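Local coordinates for putative sugar ABC transporter, substrate-binding protein (Clostridium phytofermentans, PDB 4WZZ) that binds L-rhamnose in the cleft between its two lobes and probably hands the sugar to an ABC transporter for uptake, at residues T54-I59 / G84-I89; D113-A118 / Q135-L140. All blocks are in the same frame, centred on the assembly; numbering follows the deposited sequence.

Contact 1. Residues T54-I59 / G84-I89; sequences TATYAI and GGKCVI
Lys-86 O takes the N-H of Tyr-57 at 2.8 Å, almost in line with its C=O, and Thr-56 CA, 3.4 Å from Lys-86 O, adds a CA-H...O contact. The Tyr-57 ring turns its edge to the same oxygen, which lies in the ring plane 3.7 Å from Tyr-57 CD1. Parallel pairing continues with Lys-86 N to Ala-55 O, Val-88 N to Tyr-57 O and Ile-59 N to Val-88 O. Before the strands pair, a water bridges Gly-84 O and, weakly, Thr-54 O; Gly-84, with its positive phi, ends helix 67-82 in a Schellman motif. On one face Thr-56 and Lys-86 run side by side, OG1 3.7 Å from Lys-86 CB, and the extended lysine carries its amine away from the strand pair, as suits an exposed edge. On the other, Ile-59 CG2 meets Ile-89 CG1 at 3.7 Å; SG, anti to the Cys-87 backbone N (chi1 178°), is thereby placed 4.1 Å from Ile-59 CG2. Tyr-57, Ile-59 and Cys-87 pack on helix 67-82, and Tyr-57 also reaches helix 299-315. Ala-58, small enough for close packing, lies against Ala-107 of helix 97-110, and strand 114-117 flanks 56-60 on the side away from 86-90.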
ATOM      1  N   THR A  54     -24.791   9.007   9.901  1.00 26.41           N
ATOM      2  CA  THR A  54     -24.778  10.448   9.654  1.00 26.16           C
ATOM      3  C   THR A  54     -23.501  11.091  10.182  1.00 25.55           C
ATOM      4  O   THR A  54     -23.412  12.312  10.296  1.00 25.82           O
ATOM      5  CB  THR A  54     -25.995  11.147  10.281  1.00 30.98           C
ATOM      6  OG1 THR A  54     -25.952  10.990  11.701  1.00 28.23           O
ATOM      7  CG2 THR A  54     -27.303  10.548   9.739  1.00 28.85           C
ATOM      8  N   ALA A  55     -22.491  10.268  10.440  1.00 24.80           N
ATOM      9  CA  ALA A  55     -21.274  10.742  11.069  1.00 24.38           C
ATOM     10  C   ALA A  55     -20.310  11.326  10.044  1.00 26.21           C
ATOM     11  O   ALA A  55     -20.533  11.236   8.833  1.00 22.83           O
ATOM     12  CB  ALA A  55     -20.610   9.606  11.830  1.00 24.89           C
ATOM     13  N   THR A  56     -19.233  11.912  10.552  1.00 23.03           N
ATOM     14  CA  THR A  56     -18.223  12.537   9.711  1.00 22.14           C
ATOM     15  C   THR A  56     -16.907  11.762   9.813  1.00 21.24           C
ATOM     16  O   THR A  56     -16.413  11.498  10.902  1.00 21.54           O
ATOM     17  CB  THR A  56     -18.024  13.987  10.124  1.00 22.71           C
ATOM     18  OG1 THR A  56     -19.248  14.714   9.898  1.00 23.58           O
ATOM     19  CG2 THR A  56     -16.897  14.635   9.306  1.00 21.90           C
ATOM     20  N   TYR A  57     -16.361  11.394   8.662  1.00 20.26           N
ATOM     21  CA  TYR A  57     -15.221  10.493   8.609  1.00 19.43           C
ATOM     22  C   TYR A  57     -14.088  11.161   7.854  1.00 22.32           C
ATOM     23  O   TYR A  57     -14.277  11.552   6.704  1.00 20.70           O
ATOM     24  CB  TYR A  57     -15.594   9.224   7.858  1.00 19.03           C
ATOM     25  CG  TYR A  57     -16.734   8.456   8.469  1.00 19.85           C
ATOM     26  CD1 TYR A  57     -18.048   8.872   8.299  1.00 20.59           C
ATOM     27  CD2 TYR A  57     -16.491   7.307   9.198  1.00 24.33           C
ATOM     28  CE1 TYR A  57     -19.085   8.168   8.848  1.00 21.44           C
ATOM     29  CE2 TYR A  57     -17.519   6.590   9.754  1.00 22.30           C
ATOM     30  CZ  TYR A  57     -18.814   7.016   9.578  1.00 21.57           C
ATOM     31  OH  TYR A  57     -19.832   6.284  10.158  1.00 23.81           O
ATOM     32  N   ALA A  58     -12.938  11.302   8.508  1.00 20.09           N
ATOM     33  CA  ALA A  58     -11.718  11.833   7.875  1.00 21.22           C
ATOM     34  C   ALA A  58     -10.824  10.712   7.392  1.00 16.89           C
ATOM     35  O   ALA A  58     -10.455   9.825   8.174  1.00 19.10           O
ATOM     36  CB  ALA A  58     -10.935  12.659   8.867  1.00 18.25           C
ATOM     37  N   ILE A  59     -10.437  10.750   6.116  1.00 16.16           N
ATOM     38  CA  ILE A  59      -9.400   9.846   5.653  1.00 15.36           C
ATOM     39  C   ILE A  59      -8.167  10.672   5.371  1.00 15.01           C
ATOM     40  O   ILE A  59      -8.228  11.693   4.692  1.00 16.22           O
ATOM     41  CB  ILE A  59      -9.807   9.016   4.408  1.00 14.85           C
ATOM     42  CG1 ILE A  59      -8.638   8.088   4.015  1.00 14.12           C
ATOM     43  CG2 ILE A  59     -10.284   9.933   3.278  1.00 14.92           C
ATOM     44  CD1 ILE A  59      -9.004   7.010   3.025  1.00 18.42           C
ATOM     45  N   GLY A  84     -24.710   7.951   3.855  1.00 24.29           N
ATOM     46  CA  GLY A  84     -25.246   9.132   4.515  1.00 24.53           C
ATOM     47  C   GLY A  84     -24.231   9.922   5.321  1.00 26.32           C
ATOM     48  O   GLY A  84     -24.547  10.956   5.873  1.00 24.62           O
ATOM     49  N   GLY A  85     -22.998   9.456   5.389  1.00 24.04           N
ATOM     50  CA  GLY A  85     -22.003  10.191   6.146  1.00 22.57           C
ATOM     51  C   GLY A  85     -21.347  11.290   5.347  1.00 22.07           C
ATOM     52  O   GLY A  85     -21.552  11.413   4.133  1.00 21.92           O
ATOM     53  N   LYS A  86     -20.541  12.090   6.039  1.00 24.47           N
ATOM     54  CA  LYS A  86     -19.718  13.112   5.411  1.00 21.47           C
ATOM     55  C   LYS A  86     -18.291  12.603   5.406  1.00 20.38           C
ATOM     56  O   LYS A  86     -17.843  12.017   6.388  1.00 20.28           O
ATOM     57  CB  LYS A  86     -19.757  14.408   6.204  1.00 22.21           C
ATOM     58  CG  LYS A  86     -18.936  15.520   5.532  1.00 30.23           C
ATOM     59  CD  LYS A  86     -18.842  16.799   6.365  1.00 33.09           C
ATOM     60  CE  LYS A  86     -17.916  17.816   5.684  1.00 35.65           C
ATOM     61  NZ  LYS A  86     -17.574  18.984   6.560  1.00 42.07           N
ATOM     62  N   CYS A  87     -17.591  12.810   4.298  1.00 19.67           N
ATOM     63  CA  CYS A  87     -16.193  12.404   4.214  1.00 18.69           C
ATOM     64  C   CYS A  87     -15.303  13.603   3.934  1.00 24.02           C
ATOM     65  O   CYS A  87     -15.587  14.409   3.037  1.00 20.07           O
ATOM     66  CB  CYS A  87     -15.987  11.328   3.137  1.00 17.97           C
ATOM     67  SG  CYS A  87     -14.228  10.809   2.944  1.00 21.06           S
ATOM     68  N   VAL A  88     -14.243  13.728   4.728  1.00 18.26           N
ATOM     69  CA  VAL A  88     -13.245  14.765   4.515  1.00 18.12           C
ATOM     70  C   VAL A  88     -11.937  14.074   4.176  1.00 17.30           C
ATOM     71  O   VAL A  88     -11.440  13.255   4.956  1.00 17.77           O
ATOM     72  CB  VAL A  88     -13.049  15.645   5.761  1.00 21.03           C
ATOM     73  CG1 VAL A  88     -11.968  16.669   5.533  1.00 24.89           C
ATOM     74  CG2 VAL A  88     -14.357  16.352   6.136  1.00 24.09           C
ATOM     75  N   ILE A  89     -11.385  14.386   3.001  1.00 16.67           N
ATOM     76  CA  ILE A  89     -10.109  13.790   2.577  1.00 16.35           C
ATOM     77  C   ILE A  89      -8.986  14.785   2.817  1.00 15.84           C
ATOM     78  O   ILE A  89      -9.130  15.979   2.526  1.00 18.39           O
ATOM     79  CB  ILE A  89     -10.138  13.438   1.072  1.00 15.29           C
ATOM     80  CG1 ILE A  89     -11.248  12.427   0.767  1.00 15.68           C
ATOM     81  CG2 ILE A  89      -8.788  12.901   0.623  1.00 18.07           C
ATOM     82  CD1 ILE A  89     -11.538  12.255  -0.717  1.00 19.06           C
TER
HETATM   83  O   HOH W   1     -23.404  13.356   7.352  1.00 35.64           O

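Contact 2. Residues D113-A118 / Q135-L140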
ATOM      1  N   ASP A 113     -15.860  12.298  13.610  1.00 25.00           N
ATOM      2  CA  ASP A 113     -16.231  11.147  14.424  1.00 24.07           C
ATOM      3  C   ASP A 113     -15.262   9.981  14.268  1.00 25.62           C
ATOM      4  O   ASP A 113     -15.147   9.123  15.162  1.00 24.22           O
ATOM      5  CB  ASP A 113     -17.652  10.707  14.049  1.00 24.34           C
ATOM      6  CG  ASP A 113     -18.675  11.806  14.271  1.00 26.03           C
ATOM      7  OD1 ASP A 113     -18.916  12.135  15.452  1.00 29.03           O
ATOM      8  OD2 ASP A 113     -19.250  12.328  13.290  1.00 24.83           O
ATOM      9  N   CYS A 114     -14.573   9.943  13.131  1.00 21.80           N
ATOM     10  CA  CYS A 114     -13.705   8.824  12.800  1.00 21.03           C
ATOM     11  C   CYS A 114     -12.552   9.324  11.951  1.00 20.01           C
ATOM     12  O   CYS A 114     -12.728  10.219  11.128  1.00 19.68           O
ATOM     13  CB  CYS A 114     -14.513   7.775  12.049  1.00 20.77           C
ATOM     14  SG  CYS A 114     -13.577   6.322  11.553  1.00 24.06           S
ATOM     15  N   ILE A 115     -11.369   8.779  12.204  1.00 20.27           N
ATOM     16  CA  ILE A 115     -10.190   9.019  11.374  1.00 20.74           C
ATOM     17  C   ILE A 115      -9.692   7.683  10.836  1.00 21.16           C
ATOM     18  O   ILE A 115      -9.514   6.729  11.593  1.00 19.44           O
ATOM     19  CB  ILE A 115      -9.069   9.712  12.188  1.00 19.03           C
ATOM     20  CG1 ILE A 115      -9.485  11.140  12.527  1.00 24.32           C
ATOM     21  CG2 ILE A 115      -7.725   9.714  11.425  1.00 19.72           C
ATOM     22  CD1 ILE A 115      -8.516  11.843  13.428  1.00 23.17           C
ATOM     23  N   ALA A 116      -9.497   7.617   9.522  1.00 19.36           N
ATOM     24  CA  ALA A 116      -8.890   6.461   8.882  1.00 16.43           C
ATOM     25  C   ALA A 116      -7.569   6.949   8.328  1.00 15.72           C
ATOM     26  O   ALA A 116      -7.550   7.888   7.547  1.00 17.52           O
ATOM     27  CB  ALA A 116      -9.781   5.939   7.751  1.00 18.73           C
ATOM     28  N   ILE A 117      -6.469   6.325   8.734  1.00 16.05           N
ATOM     29  CA  ILE A 117      -5.164   6.842   8.366  1.00 16.99           C
ATOM     30  C   ILE A 117      -4.205   5.793   7.793  1.00 14.52           C
ATOM     31  O   ILE A 117      -4.115   4.674   8.284  1.00 16.13           O
ATOM     32  CB  ILE A 117      -4.537   7.578   9.542  1.00 17.23           C
ATOM     33  CG1 ILE A 117      -3.213   8.219   9.124  1.00 16.25           C
ATOM     34  CG2 ILE A 117      -4.392   6.659  10.762  1.00 21.01           C
ATOM     35  CD1 ILE A 117      -2.829   9.422   9.973  1.00 21.71           C
ATOM     36  N   ALA A 118      -3.512   6.197   6.729  1.00 13.79           N
ATOM     37  CA  ALA A 118      -2.450   5.414   6.107  1.00 13.23           C
ATOM     38  C   ALA A 118      -1.135   6.011   6.572  1.00 13.33           C
ATOM     39  O   ALA A 118      -0.730   7.089   6.116  1.00 14.97           O
ATOM     40  CB  ALA A 118      -2.553   5.474   4.600  1.00 12.82           C
ATOM     41  N   GLN A 135     -10.594  12.401  22.576  1.00 36.35           N
ATOM     42  CA  GLN A 135     -11.719  13.272  22.229  1.00 36.95           C
ATOM     43  C   GLN A 135     -12.921  12.463  21.748  1.00 37.90           C
ATOM     44  O   GLN A 135     -13.920  13.031  21.293  1.00 40.46           O
ATOM     45  CB  GLN A 135     -11.309  14.262  21.134  1.00 37.13           C
ATOM     46  CG  GLN A 135     -10.316  15.304  21.591  1.00 43.32           C
ATOM     47  CD  GLN A 135     -10.855  16.142  22.723  1.00 52.71           C
ATOM     48  OE1 GLN A 135     -12.005  16.588  22.692  1.00 58.70           O
ATOM     49  NE2 GLN A 135     -10.033  16.351  23.745  1.00 57.95           N
ATOM     50  N   GLY A 136     -12.815  11.139  21.826  1.00 35.91           N
ATOM     51  CA  GLY A 136     -13.900  10.257  21.431  1.00 38.72           C
ATOM     52  C   GLY A 136     -13.906   9.887  19.957  1.00 34.51           C
ATOM     53  O   GLY A 136     -14.893   9.368  19.444  1.00 33.46           O
ATOM     54  N   ILE A 137     -12.804  10.131  19.265  1.00 32.34           N
ATOM     55  CA  ILE A 137     -12.723   9.792  17.846  1.00 30.53           C
ATOM     56  C   ILE A 137     -12.234   8.356  17.592  1.00 29.39           C
ATOM     57  O   ILE A 137     -11.197   7.935  18.095  1.00 29.24           O
ATOM     58  CB  ILE A 137     -11.805  10.772  17.113  1.00 29.65           C
ATOM     59  CG1 ILE A 137     -12.321  12.197  17.324  1.00 30.84           C
ATOM     60  CG2 ILE A 137     -11.713  10.404  15.617  1.00 28.44           C
ATOM     61  CD1 ILE A 137     -11.437  13.307  16.763  1.00 30.61           C
ATOM     62  N   HIS A 138     -13.009   7.609  16.816  1.00 28.69           N
ATOM     63  CA  HIS A 138     -12.608   6.271  16.408  1.00 27.58           C
ATOM     64  C   HIS A 138     -11.432   6.376  15.457  1.00 26.00           C
ATOM     65  O   HIS A 138     -11.518   7.069  14.452  1.00 25.26           O
ATOM     66  CB  HIS A 138     -13.755   5.566  15.687  1.00 27.27           C
ATOM     67  CG  HIS A 138     -14.948   5.320  16.560  1.00 28.84           C
ATOM     68  ND1 HIS A 138     -15.101   4.170  17.298  1.00 30.84           N
ATOM     69  CD2 HIS A 138     -16.048   6.071  16.796  1.00 32.22           C
ATOM     70  CE1 HIS A 138     -16.234   4.233  17.978  1.00 33.09           C
ATOM     71  NE2 HIS A 138     -16.831   5.374  17.686  1.00 32.70           N
ATOM     72  N   VAL A 139     -10.345   5.676  15.762  1.00 25.66           N
ATOM     73  CA  VAL A 139      -9.211   5.655  14.834  1.00 24.10           C
ATOM     74  C   VAL A 139      -9.063   4.286  14.176  1.00 23.02           C
ATOM     75  O   VAL A 139      -8.974   3.265  14.859  1.00 25.76           O
ATOM     76  CB  VAL A 139      -7.898   6.035  15.523  1.00 24.36           C
ATOM     77  CG1 VAL A 139      -6.740   5.973  14.506  1.00 24.40           C
ATOM     78  CG2 VAL A 139      -7.993   7.418  16.134  1.00 25.48           C
ATOM     79  N   LEU A 140      -9.033   4.290  12.850  1.00 21.75           N
ATOM     80  CA  LEU A 140      -8.831   3.097  12.035  1.00 20.66           C
ATOM     81  C   LEU A 140      -7.615   3.381  11.151  1.00 20.12           C
ATOM     82  O   LEU A 140      -7.323   4.533  10.850  1.00 19.33           O
ATOM     83  CB  LEU A 140     -10.080   2.868  11.171  1.00 26.09           C
ATOM     84  CG  LEU A 140     -10.078   1.796  10.097  1.00 26.19           C
ATOM     85  CD1 LEU A 140     -11.448   1.185   9.964  1.00 26.88           C
ATOM     86  CD2 LEU A 140      -9.614   2.384   8.759  1.00 29.15           C
TER
HETATM   87  O   HOH W   2     -16.696   9.493  17.421  1.00 34.28           O
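Leu-140 sets out from CB, 3.9 Å from Ile-115 O; CG, swung opposite its own backbone N (chi1 172°), carries the branch onward, and CD2 ends 3.7 Å from Ala-116 CB. A small alanine suits this place because the broad leucine lies against it, and Ala-309 and Ser-310 of helix 299-315 pack on the leucine. The leucine backbone is held as well: its N-H meets Ile-115 O at 2.8 Å, nearly straight at 175°, and its carbonyl receives Ile-117 N. One step earlier in the ladder, Ile-115 N bonds to His-138 O, an oxygen that Cys-114 SG also approaches. The two strands are the ends of a beta-alpha-beta crossover through helix 126-134, the repeating unit of the Rossmann-like lobes of periplasmic binding proteins. Gly-136 closes that helix in a Schellman motif, its positive phi readily adopted without a side chain. On the face turned to helix 97-110, Ile-115 and Ile-137 cross obliquely, CG1 of the first 3.9 Å from CG2 of the second; branching at CB gives both a broad apolar flank. Where the pairing starts, Asp-113 O accepts His-138 N at 3.1 Å, with the donor 27° off the carbonyl plane, and a water that also donates to Gly-136 O. The imidazole turns its edge to the same oxygen, with CD2 3.6 Å from Asp-113 O.

In the fold
Both contacts join successive parallel strands of one sheet, each through a beta-alpha-beta unit, and they meet where strands 56-60 and 114-117 lie side by side. Contact 1 includes the outermost strand of this end, so polar and charged residues share it with aliphatic ones; contact 2 lies further inside and is mostly buried and aliphatic. Helices 97-110 and 299-315 cover parts of both. The seam is held by Ala-58 O with Ala-116 N and by the Asp-113 carboxylate, whose OD2 accepts Thr-56 N, while Tyr-57 packs on Cys-114. Near the strand ends, the side chains of Ile-59 and Ile-117 are each about 11 Å from the bound rhamnose.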